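Long-range contacts in ATP-dependent 6-phosphofructokinase isozyme 2 (Escherichia coli, PDB 3UMO), which catalyses the ATP-dependent phosphorylation of fructose 6-phosphate to fructose 1,6-bisphosphate, the first committing step of glycolysis, and is inhibited allosterically by a second ATP: residues V184-K189 with K219-S224; K207-I212 with G229-D234; I239-P244 with M275-V280. All coordinates share one frame; numbering follows the deposited sequence. Where two conformers were deposited one is given.

Contact 1 (V184-K189 with K219-S224); sequences VKPNQK and KRVVVS. With ATP (adenosine-5'-triphosphate), chain E; ATP (adenosine-5'-triphosphate), chain I.
K185 and S224 meet beside the phosphates of one ATP (chain E). NZ of K185 donates to OG of S224 at 2.9 Å and also to O2B of that ATP. OG of S224 lies 2.8 Å from O2A of the same nucleotide. The lysine reaches both because its chain bends at chi3 (70°) and chi4, while its CG is 3.3 Å from O of V222. ND2 of N187 gives a straight bond of 3.0 Å to O1B of ATP (chain E). Toward ATP (chain I) the same ND2 lies 2.8 Å from O1G and gives a weak bond to O3G. The side chain is steadied by the bond from N of E190 to OD1 of N187. K189 adds a weak bond from NZ to O2A of ATP (chain I).

Behind these groups, N of V222 bonds to O of V184 at 3.0 Å, and N of S224 bonds to O of P186 at the same length. The side chains of V184 and V221 lie side by side, pointing the same way, CG1 to CG2 3.7 Å. This is the phosphate end of the ribokinase-family nucleotide site, where the substrate ATP and the inhibitory ATP bind next to each other.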
loop_
_atom_site.group_PDB
_atom_site.type_symbol
_atom_site.label_atom_id
_atom_site.label_comp_id
_atom_site.label_asym_id
_atom_site.label_seq_id
_atom_site.Cartn_x
_atom_site.Cartn_y
_atom_site.Cartn_z
ATOM N N VAL A 184 -25.218 -4.465 -26.291
ATOM C CA VAL A 184 -24.785 -3.979 -24.985
ATOM C C VAL A 184 -23.545 -4.774 -24.557
ATOM O O VAL A 184 -23.470 -5.980 -24.802
ATOM C CB VAL A 184 -25.930 -4.083 -23.934
ATOM C CG1 VAL A 184 -26.357 -5.532 -23.728
ATOM C CG2 VAL A 184 -25.519 -3.431 -22.611
ATOM N N LYS A 185 -22.563 -4.098 -23.960
ATOM C CA LYS A 185 -21.358 -4.777 -23.473
ATOM C C LYS A 185 -21.155 -4.604 -21.969
ATOM O O LYS A 185 -20.341 -3.786 -21.527
ATOM C CB LYS A 185 -20.068 -4.354 -24.216
ATOM C CG LYS A 185 -18.863 -5.262 -23.830
ATOM C CD LYS A 185 -17.497 -4.582 -23.884
ATOM C CE LYS A 185 -17.302 -3.546 -22.767
ATOM N NZ LYS A 185 -17.499 -4.109 -21.396
ATOM N N PRO A 186 -21.900 -5.373 -21.170
ATOM C CA PRO A 186 -21.561 -5.337 -19.751
ATOM C C PRO A 186 -20.315 -6.173 -19.489
ATOM O O PRO A 186 -20.105 -7.197 -20.147
ATOM C CB PRO A 186 -22.764 -6.011 -19.090
ATOM C CG PRO A 186 -23.270 -6.980 -20.139
ATOM C CD PRO A 186 -23.003 -6.305 -21.473
ATOM N N ASN A 187 -19.491 -5.756 -18.536
ATOM C CA ASN A 187 -18.536 -6.712 -17.970
ATOM C C ASN A 187 -19.262 -7.586 -16.955
ATOM O O ASN A 187 -20.490 -7.510 -16.838
ATOM C CB ASN A 187 -17.284 -6.048 -17.371
ATOM C CG ASN A 187 -17.584 -5.161 -16.175
ATOM O OD1 ASN A 187 -18.650 -5.236 -15.557
ATOM N ND2 ASN A 187 -16.619 -4.309 -15.835
ATOM N N GLN A 188 -18.528 -8.424 -16.232
ATOM C CA GLN A 188 -19.183 -9.361 -15.318
ATOM C C GLN A 188 -19.899 -8.672 -14.174
ATOM O O GLN A 188 -21.028 -9.039 -13.823
ATOM C CB GLN A 188 -18.185 -10.377 -14.778
ATOM C CG GLN A 188 -17.717 -11.329 -15.839
ATOM C CD GLN A 188 -16.481 -12.071 -15.420
ATOM O OE1 GLN A 188 -15.365 -11.598 -15.637
ATOM N NE2 GLN A 188 -16.666 -13.232 -14.797
ATOM N N LYS A 189 -19.254 -7.668 -13.598
ATOM C CA LYS A 189 -19.858 -6.942 -12.491
ATOM C C LYS A 189 -21.094 -6.183 -12.963
ATOM O O LYS A 189 -22.122 -6.173 -12.287
ATOM C CB LYS A 189 -18.848 -5.989 -11.846
ATOM C CG LYS A 189 -17.889 -6.681 -10.892
ATOM C CD LYS A 189 -17.127 -5.685 -10.033
ATOM C CE LYS A 189 -16.006 -6.378 -9.273
ATOM N NZ LYS A 189 -15.250 -5.430 -8.410
ATOM N N LYS A 219 -30.531 -6.899 -28.817
ATOM C CA LYS A 219 -30.398 -7.874 -29.898
ATOM C C LYS A 219 -29.167 -8.739 -29.670
ATOM O O LYS A 219 -29.179 -9.945 -29.915
ATOM C CB LYS A 219 -30.299 -7.167 -31.251
ATOM C CG LYS A 219 -31.584 -6.438 -31.665
ATOM C CD LYS A 219 -31.513 -5.982 -33.122
ATOM C CE LYS A 219 -32.790 -5.275 -33.569
ATOM N NZ LYS A 219 -32.903 -3.905 -33.001
ATOM N N ARG A 220 -28.106 -8.103 -29.194
ATOM C CA ARG A 220 -26.846 -8.775 -28.929
ATOM C C ARG A 220 -26.315 -8.358 -27.568
ATOM O O ARG A 220 -26.338 -7.178 -27.218
ATOM C CB ARG A 220 -25.822 -8.407 -30.000
ATOM C CG ARG A 220 -26.322 -8.572 -31.430
ATOM C CD ARG A 220 -25.341 -7.945 -32.414
ATOM N NE ARG A 220 -25.888 -7.906 -33.768
ATOM C CZ ARG A 220 -26.741 -6.983 -34.203
ATOM N NH1 ARG A 220 -27.156 -6.016 -33.392
ATOM N NH2 ARG A 220 -27.186 -7.028 -35.451
ATOM N N VAL A 221 -25.841 -9.335 -26.805
ATOM C CA VAL A 221 -25.213 -9.069 -25.522
ATOM C C VAL A 221 -23.820 -9.668 -25.567
ATOM O O VAL A 221 -23.654 -10.866 -25.816
ATOM C CB VAL A 221 -26.001 -9.692 -24.351
ATOM C CG1 VAL A 221 -25.221 -9.541 -23.041
ATOM C CG2 VAL A 221 -27.372 -9.045 -24.236
ATOM N N VAL A 222 -22.813 -8.836 -25.366
ATOM C CA VAL A 222 -21.465 -9.356 -25.259
ATOM C C VAL A 222 -20.981 -9.109 -23.843
ATOM O O VAL A 222 -20.750 -7.965 -23.453
ATOM C CB VAL A 222 -20.518 -8.704 -26.287
ATOM C CG1 VAL A 222 -19.085 -9.211 -26.101
ATOM C CG2 VAL A 222 -21.007 -9.004 -27.697
ATOM N N VAL A 223 -20.857 -10.178 -23.066
ATOM C CA VAL A 223 -20.338 -10.051 -21.716
ATOM C C VAL A 223 -18.821 -10.154 -21.778
ATOM O O VAL A 223 -18.270 -11.201 -22.118
ATOM C CB VAL A 223 -20.866 -11.144 -20.785
ATOM C CG1 VAL A 223 -20.449 -10.840 -19.347
ATOM C CG2 VAL A 223 -22.382 -11.245 -20.890
ATOM N N SER A 224 -18.136 -9.068 -21.452
ATOM C CA SER A 224 -16.678 -9.113 -21.493
ATOM C C SER A 224 -16.143 -9.648 -20.157
ATOM O O SER A 224 -16.672 -9.340 -19.082
ATOM C CB SER A 224 -16.087 -7.758 -21.884
ATOM O OG SER A 224 -16.332 -6.743 -20.914
HETATM P PG ATP E . -12.820 -1.318 -18.771
HETATM O O1G ATP E . -14.019 -0.477 -19.037
HETATM O O2G ATP E . -11.694 -0.650 -19.554
HETATM O O3G ATP E . -12.482 -1.428 -17.324
HETATM P PB ATP E . -14.219 -3.656 -19.078
HETATM O O1B ATP E . -14.227 -4.051 -17.570
HETATM O O2B ATP E . -15.550 -3.054 -19.577
HETATM O O3B ATP E . -12.983 -2.715 -19.439
HETATM P PA ATP E . -12.989 -6.136 -19.869
HETATM O O1A ATP E . -12.172 -6.044 -18.614
HETATM O O2A ATP E . -13.733 -7.465 -20.015
HETATM O O3A ATP E . -13.998 -4.959 -19.962
HETATM O "O5'" ATP E . -11.993 -5.884 -21.107
HETATM C "C5'" ATP E . -12.451 -6.085 -22.401
HETATM C "C4'" ATP E . -11.652 -6.950 -23.266
HETATM O "O4'" ATP E . -10.267 -6.561 -23.133
HETATM C "C3'" ATP E . -11.660 -8.354 -22.825
HETATM O "O3'" ATP E . -12.754 -9.036 -23.310
HETATM C "C2'" ATP E . -10.378 -8.864 -23.343
HETATM O "O2'" ATP E . -10.455 -9.045 -24.698
HETATM C "C1'" ATP E . -9.472 -7.723 -23.083
HETATM N N9 ATP E . -8.824 -7.835 -21.778
HETATM C C8 ATP E . -9.201 -7.213 -20.645
HETATM N N7 ATP E . -8.341 -7.587 -19.665
HETATM C C5 ATP E . -7.429 -8.439 -20.178
HETATM C C6 ATP E . -6.329 -9.119 -19.645
HETATM N N6 ATP E . -5.955 -8.979 -18.198
HETATM N N1 ATP E . -5.611 -9.912 -20.458
HETATM C C2 ATP E . -5.929 -10.055 -21.756
HETATM N N3 ATP E . -6.972 -9.413 -22.290
HETATM C C4 ATP E . -7.732 -8.603 -21.532
HETATM P PG ATP I . -15.067 -1.638 -13.907
HETATM O O1G ATP I . -14.797 -2.193 -15.266
HETATM O O2G ATP I . -15.682 -0.251 -14.104
HETATM O O3G ATP I . -16.018 -2.526 -13.142
HETATM P PB ATP I . -12.368 -2.087 -13.167
HETATM O O1B ATP I . -11.429 -1.246 -12.199
HETATM O O2B ATP I . -11.737 -2.175 -14.563
HETATM O O3B ATP I . -13.765 -1.325 -13.143
HETATM P PA ATP I . -12.435 -3.968 -11.134
HETATM O O1A ATP I . -12.869 -2.848 -10.209
HETATM O O2A ATP I . -13.264 -5.236 -10.878
HETATM O O3A ATP I . -12.585 -3.529 -12.587
HETATM O "O5'" ATP I . -10.888 -4.289 -10.826
HETATM C "C5'" ATP I . -9.958 -4.415 -11.836
HETATM C "C4'" ATP I . -8.588 -4.607 -11.392
HETATM O "O4'" ATP I . -8.401 -3.800 -10.210
HETATM C "C3'" ATP I . -8.400 -5.990 -10.942
HETATM O "O3'" ATP I . -7.901 -6.766 -11.960
HETATM C "C2'" ATP I . -7.447 -5.886 -9.836
HETATM O "O2'" ATP I . -6.183 -5.901 -10.350
HETATM C "C1'" ATP I . -7.724 -4.559 -9.239
HETATM N N9 ATP I . -8.526 -4.646 -8.024
HETATM C C8 ATP I . -9.868 -4.571 -7.969
HETATM N N7 ATP I . -10.244 -4.686 -6.673
HETATM C C5 ATP I . -9.143 -4.830 -5.909
HETATM C C6 ATP I . -8.926 -4.984 -4.533
HETATM N N6 ATP I . -10.080 -5.019 -3.570
HETATM N N1 ATP I . -7.661 -5.104 -4.087
HETATM C C2 ATP I . -6.619 -5.076 -4.940
HETATM N N3 ATP I . -6.798 -4.926 -6.259
HETATM C C4 ATP I . -8.033 -4.806 -6.770
HETATM O O HOH W 1 -15.530 -8.819 -16.447
#

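Contact 2 (K207-I212 with G229-D234); sequences KAAQEI and GALGVD. With ATP (adenosine-5'-triphosphate), chain E.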
loop_
_atom_site.group_PDB
_atom_site.type_symbol
_atom_site.label_atom_id
_atom_site.label_comp_id
_atom_site.label_asym_id
_atom_site.label_seq_id
_atom_site.Cartn_x
_atom_site.Cartn_y
_atom_site.Cartn_z
ATOM N N LYS A 207 -26.525 -17.704 -19.058
ATOM C CA LYS A 207 -27.963 -17.652 -18.826
ATOM C C LYS A 207 -28.470 -16.221 -18.682
ATOM O O LYS A 207 -29.496 -15.864 -19.252
ATOM C CB LYS A 207 -28.346 -18.491 -17.612
ATOM C CG LYS A 207 -28.331 -19.979 -17.904
ATOM C CD LYS A 207 -28.528 -20.811 -16.653
ATOM C CE LYS A 207 -28.378 -22.289 -16.982
ATOM N NZ LYS A 207 -28.270 -23.138 -15.763
ATOM N N ALA A 208 -27.744 -15.407 -17.923
ATOM C CA ALA A 208 -28.107 -14.003 -17.757
ATOM C C ALA A 208 -28.093 -13.259 -19.090
ATOM O O ALA A 208 -28.994 -12.475 -19.382
ATOM C CB ALA A 208 -27.170 -13.327 -16.764
ATOM N N ALA A 209 -27.056 -13.495 -19.891
ATOM C CA ALA A 209 -26.955 -12.861 -21.200
ATOM C C ALA A 209 -28.127 -13.274 -22.092
ATOM O O ALA A 209 -28.732 -12.437 -22.765
ATOM C CB ALA A 209 -25.633 -13.218 -21.863
ATOM N N GLN A 210 -28.449 -14.566 -22.081
ATOM C CA GLN A 210 -29.545 -15.061 -22.902
ATOM C C GLN A 210 -30.880 -14.482 -22.441
ATOM O O GLN A 210 -31.757 -14.227 -23.264
ATOM C CB GLN A 210 -29.595 -16.590 -22.903
ATOM C CG GLN A 210 -30.424 -17.172 -24.043
ATOM C CD GLN A 210 -29.805 -16.912 -25.408
ATOM O OE1 GLN A 210 -28.685 -17.342 -25.684
ATOM N NE2 GLN A 210 -30.531 -16.201 -26.265
ATOM N N GLU A 211 -31.013 -14.258 -21.137
ATOM C CA GLU A 211 -32.228 -13.698 -20.545
ATOM C C GLU A 211 -32.511 -12.308 -21.118
ATOM O O GLU A 211 -33.659 -11.965 -21.426
ATOM C CB GLU A 211 -32.046 -13.619 -19.027
ATOM C CG GLU A 211 -33.293 -13.338 -18.216
ATOM C CD GLU A 211 -32.982 -13.133 -16.738
ATOM O OE1 GLU A 211 -32.130 -13.869 -16.193
ATOM O OE2 GLU A 211 -33.583 -12.222 -16.128
ATOM N N ILE A 212 -31.454 -11.515 -21.263
ATOM C CA ILE A 212 -31.570 -10.164 -21.812
ATOM C C ILE A 212 -31.965 -10.186 -23.291
ATOM O O ILE A 212 -32.771 -9.370 -23.741
ATOM C CB ILE A 212 -30.252 -9.390 -21.630
ATOM C CG1 ILE A 212 -29.950 -9.221 -20.140
ATOM C CG2 ILE A 212 -30.318 -8.031 -22.318
ATOM C CD1 ILE A 212 -28.549 -8.713 -19.863
ATOM N N GLY A 229 -11.626 -13.149 -22.032
ATOM C CA GLY A 229 -12.178 -12.773 -23.319
ATOM C C GLY A 229 -13.611 -12.289 -23.233
ATOM O O GLY A 229 -13.920 -11.347 -22.508
ATOM N N ALA A 230 -14.499 -12.926 -23.983
ATOM C CA ALA A 230 -15.884 -12.482 -23.976
ATOM C C ALA A 230 -16.851 -13.578 -24.378
ATOM O O ALA A 230 -16.498 -14.531 -25.082
ATOM C CB ALA A 230 -16.060 -11.253 -24.868
ATOM N N LEU A 231 -18.087 -13.428 -23.917
ATOM C CA LEU A 231 -19.163 -14.315 -24.337
ATOM C C LEU A 231 -20.195 -13.485 -25.093
ATOM O O LEU A 231 -20.755 -12.527 -24.552
ATOM C CB LEU A 231 -19.807 -14.985 -23.126
ATOM C CG LEU A 231 -20.869 -16.034 -23.461
ATOM C CD1 LEU A 231 -20.340 -17.424 -23.157
ATOM C CD2 LEU A 231 -22.147 -15.762 -22.700
ATOM N N GLY A 232 -20.437 -13.849 -26.349
ATOM C CA GLY A 232 -21.381 -13.131 -27.185
ATOM C C GLY A 232 -22.641 -13.947 -27.386
ATOM O O GLY A 232 -22.577 -15.139 -27.697
ATOM N N VAL A 233 -23.789 -13.306 -27.197
ATOM C CA VAL A 233 -25.073 -13.991 -27.308
ATOM C C VAL A 233 -26.003 -13.286 -28.299
ATOM O O VAL A 233 -26.091 -12.053 -28.309
ATOM C CB VAL A 233 -25.747 -14.130 -25.921
ATOM C CG1 VAL A 233 -27.173 -14.625 -26.050
ATOM C CG2 VAL A 233 -24.943 -15.071 -25.037
ATOM N N ASP A 234 -26.663 -14.094 -29.132
ATOM C CA ASP A 234 -27.634 -13.662 -30.127
ATOM C C ASP A 234 -28.940 -14.375 -29.840
ATOM O O ASP A 234 -29.036 -15.152 -28.893
ATOM C CB ASP A 234 -27.191 -14.126 -31.515
ATOM C CG ASP A 234 -26.758 -12.992 -32.397
ATOM O OD1 ASP A 234 -27.041 -11.825 -32.051
ATOM O OD2 ASP A 234 -26.139 -13.274 -33.444
HETATM P PG ATP E . -12.820 -1.318 -18.771
HETATM O O1G ATP E . -14.019 -0.477 -19.037
HETATM O O2G ATP E . -11.694 -0.650 -19.554
HETATM O O3G ATP E . -12.482 -1.428 -17.324
HETATM P PB ATP E . -14.219 -3.656 -19.078
HETATM O O1B ATP E . -14.227 -4.051 -17.570
HETATM O O2B ATP E . -15.550 -3.054 -19.577
HETATM O O3B ATP E . -12.983 -2.715 -19.439
HETATM P PA ATP E . -12.989 -6.136 -19.869
HETATM O O1A ATP E . -12.172 -6.044 -18.614
HETATM O O2A ATP E . -13.733 -7.465 -20.015
HETATM O O3A ATP E . -13.998 -4.959 -19.962
HETATM O "O5'" ATP E . -11.993 -5.884 -21.107
HETATM C "C5'" ATP E . -12.451 -6.085 -22.401
HETATM C "C4'" ATP E . -11.652 -6.950 -23.266
HETATM O "O4'" ATP E . -10.267 -6.561 -23.133
HETATM C "C3'" ATP E . -11.660 -8.354 -22.825
HETATM O "O3'" ATP E . -12.754 -9.036 -23.310
HETATM C "C2'" ATP E . -10.378 -8.864 -23.343
HETATM O "O2'" ATP E . -10.455 -9.045 -24.698
HETATM C "C1'" ATP E . -9.472 -7.723 -23.083
HETATM N N9 ATP E . -8.824 -7.835 -21.778
HETATM C C8 ATP E . -9.201 -7.213 -20.645
HETATM N N7 ATP E . -8.341 -7.587 -19.665
HETATM C C5 ATP E . -7.429 -8.439 -20.178
HETATM C C6 ATP E . -6.329 -9.119 -19.645
HETATM N N6 ATP E . -5.955 -8.979 -18.198
HETATM N N1 ATP E . -5.611 -9.912 -20.458
HETATM C C2 ATP E . -5.929 -10.055 -21.756
HETATM N N3 ATP E . -6.972 -9.413 -22.290
HETATM C C4 ATP E . -7.732 -8.603 -21.532
HETATM O O HOH W 2 -28.275 -18.153 -27.933
#
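A209 and Q210 bring helix 204-214 against strand 230-233. The short axes run in roughly the same direction, 32° apart, and come within 8.7 Å. The closest CA atoms are those of Q210 and V233, at 6.4 Å.

L231 and V233 point toward the helix, and A209 points back at them. CB of A209 touches CG2 of V233 at 3.7 Å and, more loosely, CD2 of L231.

The helix covers one face of the three-stranded antiparallel sheet 221-224, 230-233 and 238-241, part of the ribokinase-type fold. A209 also rests on V221 and V223 of the neighbouring strand, so it spans two strands. On the other face A230 meets V276 and V280 of helix 272-286.

Q210 reaches the strand's C-terminal end. Its CG is anti to the backbone N (chi1 -163°), and a bend at chi2 carries CD on toward the strand. The side chains of Q210 and V233 cross obliquely, with CD of Q210 3.5 Å from CG1 of V233. NE2 of Q210 donates to O of D234 at 3.2 Å, with an N-H...O angle of 165°. NE2 also has a weak bond to OD1 of N214. These amide contacts belong to one of two conformers of Q210. Just before the strand, O of G229 accepts a bond of 2.7 Å from ribose O3' of ATP (chain E).

Contact 3 (I239-P244 with M275-V280); sequences IQVVPP and MVRFGV. With ATP (adenosine-5'-triphosphate), chain E.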
loop_
_atom_site.group_PDB
_atom_site.type_symbol
_atom_site.label_atom_id
_atom_site.label_comp_id
_atom_site.label_asym_id
_atom_site.label_seq_id
_atom_site.Cartn_x
_atom_site.Cartn_y
_atom_site.Cartn_z
ATOM N N ILE A 239 -21.299 -17.667 -28.333
ATOM C CA ILE A 239 -19.903 -17.996 -28.543
ATOM C C ILE A 239 -19.039 -17.393 -27.455
ATOM O O ILE A 239 -19.333 -16.306 -26.941
ATOM C CB ILE A 239 -19.401 -17.483 -29.897
ATOM C CG1 ILE A 239 -19.702 -15.993 -30.043
ATOM C CG2 ILE A 239 -20.018 -18.274 -31.053
ATOM C CD1 ILE A 239 -18.666 -15.258 -30.836
ATOM N N GLN A 240 -17.977 -18.106 -27.094
ATOM C CA GLN A 240 -16.973 -17.528 -26.226
ATOM C C GLN A 240 -15.678 -17.413 -27.005
ATOM O O GLN A 240 -15.292 -18.326 -27.746
ATOM C CB GLN A 240 -16.754 -18.335 -24.935
ATOM C CG GLN A 240 -15.716 -17.662 -24.014
ATOM C CD GLN A 240 -15.671 -18.212 -22.594
ATOM O OE1 GLN A 240 -16.470 -19.072 -22.214
ATOM N NE2 GLN A 240 -14.724 -17.703 -21.795
ATOM N N VAL A 241 -15.021 -16.278 -26.849
ATOM C CA VAL A 241 -13.739 -16.059 -27.491
ATOM C C VAL A 241 -12.729 -15.704 -26.415
ATOM O O VAL A 241 -12.955 -14.782 -25.631
ATOM C CB VAL A 241 -13.826 -14.927 -28.522
ATOM C CG1 VAL A 241 -12.429 -14.595 -29.068
ATOM C CG2 VAL A 241 -14.760 -15.323 -29.650
ATOM N N VAL A 242 -11.625 -16.447 -26.373
ATOM C CA VAL A 242 -10.578 -16.231 -25.376
ATOM C C VAL A 242 -9.337 -15.663 -26.065
ATOM O O VAL A 242 -8.949 -16.142 -27.130
ATOM C CB VAL A 242 -10.236 -17.561 -24.680
ATOM C CG1 VAL A 242 -9.335 -17.348 -23.459
ATOM C CG2 VAL A 242 -11.526 -18.259 -24.274
ATOM N N PRO A 243 -8.715 -14.632 -25.466
ATOM C CA PRO A 243 -7.508 -14.051 -26.061
ATOM C C PRO A 243 -6.351 -15.036 -26.007
ATOM O O PRO A 243 -6.367 -15.979 -25.209
ATOM C CB PRO A 243 -7.175 -12.873 -25.130
ATOM C CG PRO A 243 -8.302 -12.749 -24.171
ATOM C CD PRO A 243 -9.037 -14.040 -24.160
ATOM N N PRO A 244 -5.331 -14.813 -26.843
ATOM C CA PRO A 244 -4.128 -15.641 -26.758
ATOM C C PRO A 244 -3.382 -15.373 -25.454
ATOM O O PRO A 244 -3.589 -14.322 -24.831
ATOM C CB PRO A 244 -3.296 -15.180 -27.966
ATOM C CG PRO A 244 -3.816 -13.828 -28.306
ATOM C CD PRO A 244 -5.272 -13.846 -27.953
ATOM N N MET A 275 -17.630 -10.255 -34.992
ATOM C CA MET A 275 -17.739 -9.107 -34.102
ATOM C C MET A 275 -17.035 -9.343 -32.760
ATOM O O MET A 275 -16.257 -8.503 -32.310
ATOM C CB MET A 275 -19.212 -8.765 -33.869
ATOM C CG MET A 275 -19.426 -7.505 -33.064
ATOM S SD MET A 275 -21.160 -7.289 -32.651
ATOM C CE MET A 275 -21.394 -8.622 -31.487
ATOM N N VAL A 276 -17.310 -10.476 -32.121
ATOM C CA VAL A 276 -16.720 -10.765 -30.811
ATOM C C VAL A 276 -15.218 -11.017 -30.929
ATOM O O VAL A 276 -14.430 -10.565 -30.090
ATOM C CB VAL A 276 -17.434 -11.946 -30.097
ATOM C CG1 VAL A 276 -16.730 -12.308 -28.797
ATOM C CG2 VAL A 276 -18.901 -11.593 -29.821
ATOM N N ARG A 277 -14.816 -11.717 -31.984
ATOM C CA ARG A 277 -13.397 -11.956 -32.210
ATOM C C ARG A 277 -12.620 -10.650 -32.346
ATOM O O ARG A 277 -11.572 -10.489 -31.738
ATOM C CB ARG A 277 -13.169 -12.802 -33.458
ATOM C CG ARG A 277 -13.496 -14.260 -33.292
ATOM C CD ARG A 277 -12.968 -15.043 -34.496
ATOM N NE ARG A 277 -13.545 -16.380 -34.627
ATOM C CZ ARG A 277 -13.332 -17.383 -33.780
ATOM N NH1 ARG A 277 -12.559 -17.215 -32.713
ATOM N NH2 ARG A 277 -13.901 -18.561 -33.997
ATOM N N PHE A 278 -13.136 -9.729 -33.154
ATOM C CA PHE A 278 -12.464 -8.457 -33.371
ATOM C C PHE A 278 -12.487 -7.639 -32.084
ATOM O O PHE A 278 -11.517 -6.954 -31.755
ATOM C CB PHE A 278 -13.132 -7.686 -34.511
ATOM C CG PHE A 278 -12.287 -6.581 -35.075
ATOM C CD1 PHE A 278 -11.018 -6.847 -35.565
ATOM C CD2 PHE A 278 -12.768 -5.281 -35.143
ATOM C CE1 PHE A 278 -10.234 -5.833 -36.095
ATOM C CE2 PHE A 278 -11.981 -4.257 -35.673
ATOM C CZ PHE A 278 -10.717 -4.536 -36.147
ATOM N N GLY A 279 -13.590 -7.737 -31.342
ATOM C CA GLY A 279 -13.697 -7.077 -30.048
ATOM C C GLY A 279 -12.639 -7.565 -29.065
ATOM O O GLY A 279 -11.971 -6.764 -28.404
ATOM N N VAL A 280 -12.494 -8.881 -28.946
ATOM C CA VAL A 280 -11.476 -9.443 -28.065
ATOM C C VAL A 280 -10.077 -9.061 -28.543
ATOM O O VAL A 280 -9.208 -8.732 -27.729
ATOM C CB VAL A 280 -11.611 -10.980 -27.930
ATOM C CG1 VAL A 280 -10.330 -11.600 -27.356
ATOM C CG2 VAL A 280 -12.802 -11.310 -27.047
HETATM P PG ATP E . -12.820 -1.318 -18.771
HETATM O O1G ATP E . -14.019 -0.477 -19.037
HETATM O O2G ATP E . -11.694 -0.650 -19.554
HETATM O O3G ATP E . -12.482 -1.428 -17.324
HETATM P PB ATP E . -14.219 -3.656 -19.078
HETATM O O1B ATP E . -14.227 -4.051 -17.570
HETATM O O2B ATP E . -15.550 -3.054 -19.577
HETATM O O3B ATP E . -12.983 -2.715 -19.439
HETATM P PA ATP E . -12.989 -6.136 -19.869
HETATM O O1A ATP E . -12.172 -6.044 -18.614
HETATM O O2A ATP E . -13.733 -7.465 -20.015
HETATM O O3A ATP E . -13.998 -4.959 -19.962
HETATM O "O5'" ATP E . -11.993 -5.884 -21.107
HETATM C "C5'" ATP E . -12.451 -6.085 -22.401
HETATM C "C4'" ATP E . -11.652 -6.950 -23.266
HETATM O "O4'" ATP E . -10.267 -6.561 -23.133
HETATM C "C3'" ATP E . -11.660 -8.354 -22.825
HETATM O "O3'" ATP E . -12.754 -9.036 -23.310
HETATM C "C2'" ATP E . -10.378 -8.864 -23.343
HETATM O "O2'" ATP E . -10.455 -9.045 -24.698
HETATM C "C1'" ATP E . -9.472 -7.723 -23.083
HETATM N N9 ATP E . -8.824 -7.835 -21.778
HETATM C C8 ATP E . -9.201 -7.213 -20.645
HETATM N N7 ATP E . -8.341 -7.587 -19.665
HETATM C C5 ATP E . -7.429 -8.439 -20.178
HETATM C C6 ATP E . -6.329 -9.119 -19.645
HETATM N N6 ATP E . -5.955 -8.979 -18.198
HETATM N N1 ATP E . -5.611 -9.912 -20.458
HETATM C C2 ATP E . -5.929 -10.055 -21.756
HETATM N N3 ATP E . -6.972 -9.413 -22.290
HETATM C C4 ATP E . -7.732 -8.603 -21.532
#
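V241 and V276 belong to an apolar contact between an outer strand of a sheet and a helix on one face of it. The strand, 238-241, is part of the three-stranded antiparallel sheet in the ribokinase-type fold, and the helix is 272-286. The short axes run 22° apart and approach to 8.6 Å.

V241 has the largest share of the contact. Its CG1 is anti to the backbone N (chi1 173°) and meets CG2 of V280 at 3.9 Å. The other methyl, CG2, touches CG1 of V276 at 3.7 Å and CG of R277. An alanine in place of V241 would lack both methyls and would probably open a gap between strand and helix, with V276, V280 and CG of R277 losing their contacts to CG1 and CG2.

I239 extends the packing, tip to tip with V276, its CD1 3.6 Å from CB. On the strand's far side, Q240 and V242 pack on V242 of the second subunit.

O of V280 accepts a weak bond from ribose O2' of ATP (chain E). P243 crosses V280 at about a right angle, with CG of the proline 3.9 Å from CG1 of the valine and 4.1 Å from adenine N3.

Overall arrangement
All three contacts involve the sheet of strands 221-224, 230-233 and 238-241. Each supplies one strand. Contacts 1 and 2 are joined by a probable backbone bond of 2.8 Å from N of V223 to O of L231. Contacts 2 and 3 are joined by N of G232 and O of I239, also 2.8 Å apart. The helices of contacts 2 and 3 cover different faces of the sheet. Contact 1 reaches the helix of contact 3 through CG2 of V222, 3.8 Å from CE of M275. The centres of contacts 1 and 2 are about 7 Å apart. All three touch ATP (chain E): contact 1 at the phosphates, contact 2 at the ribose, contact 3 at the ribose and adenine.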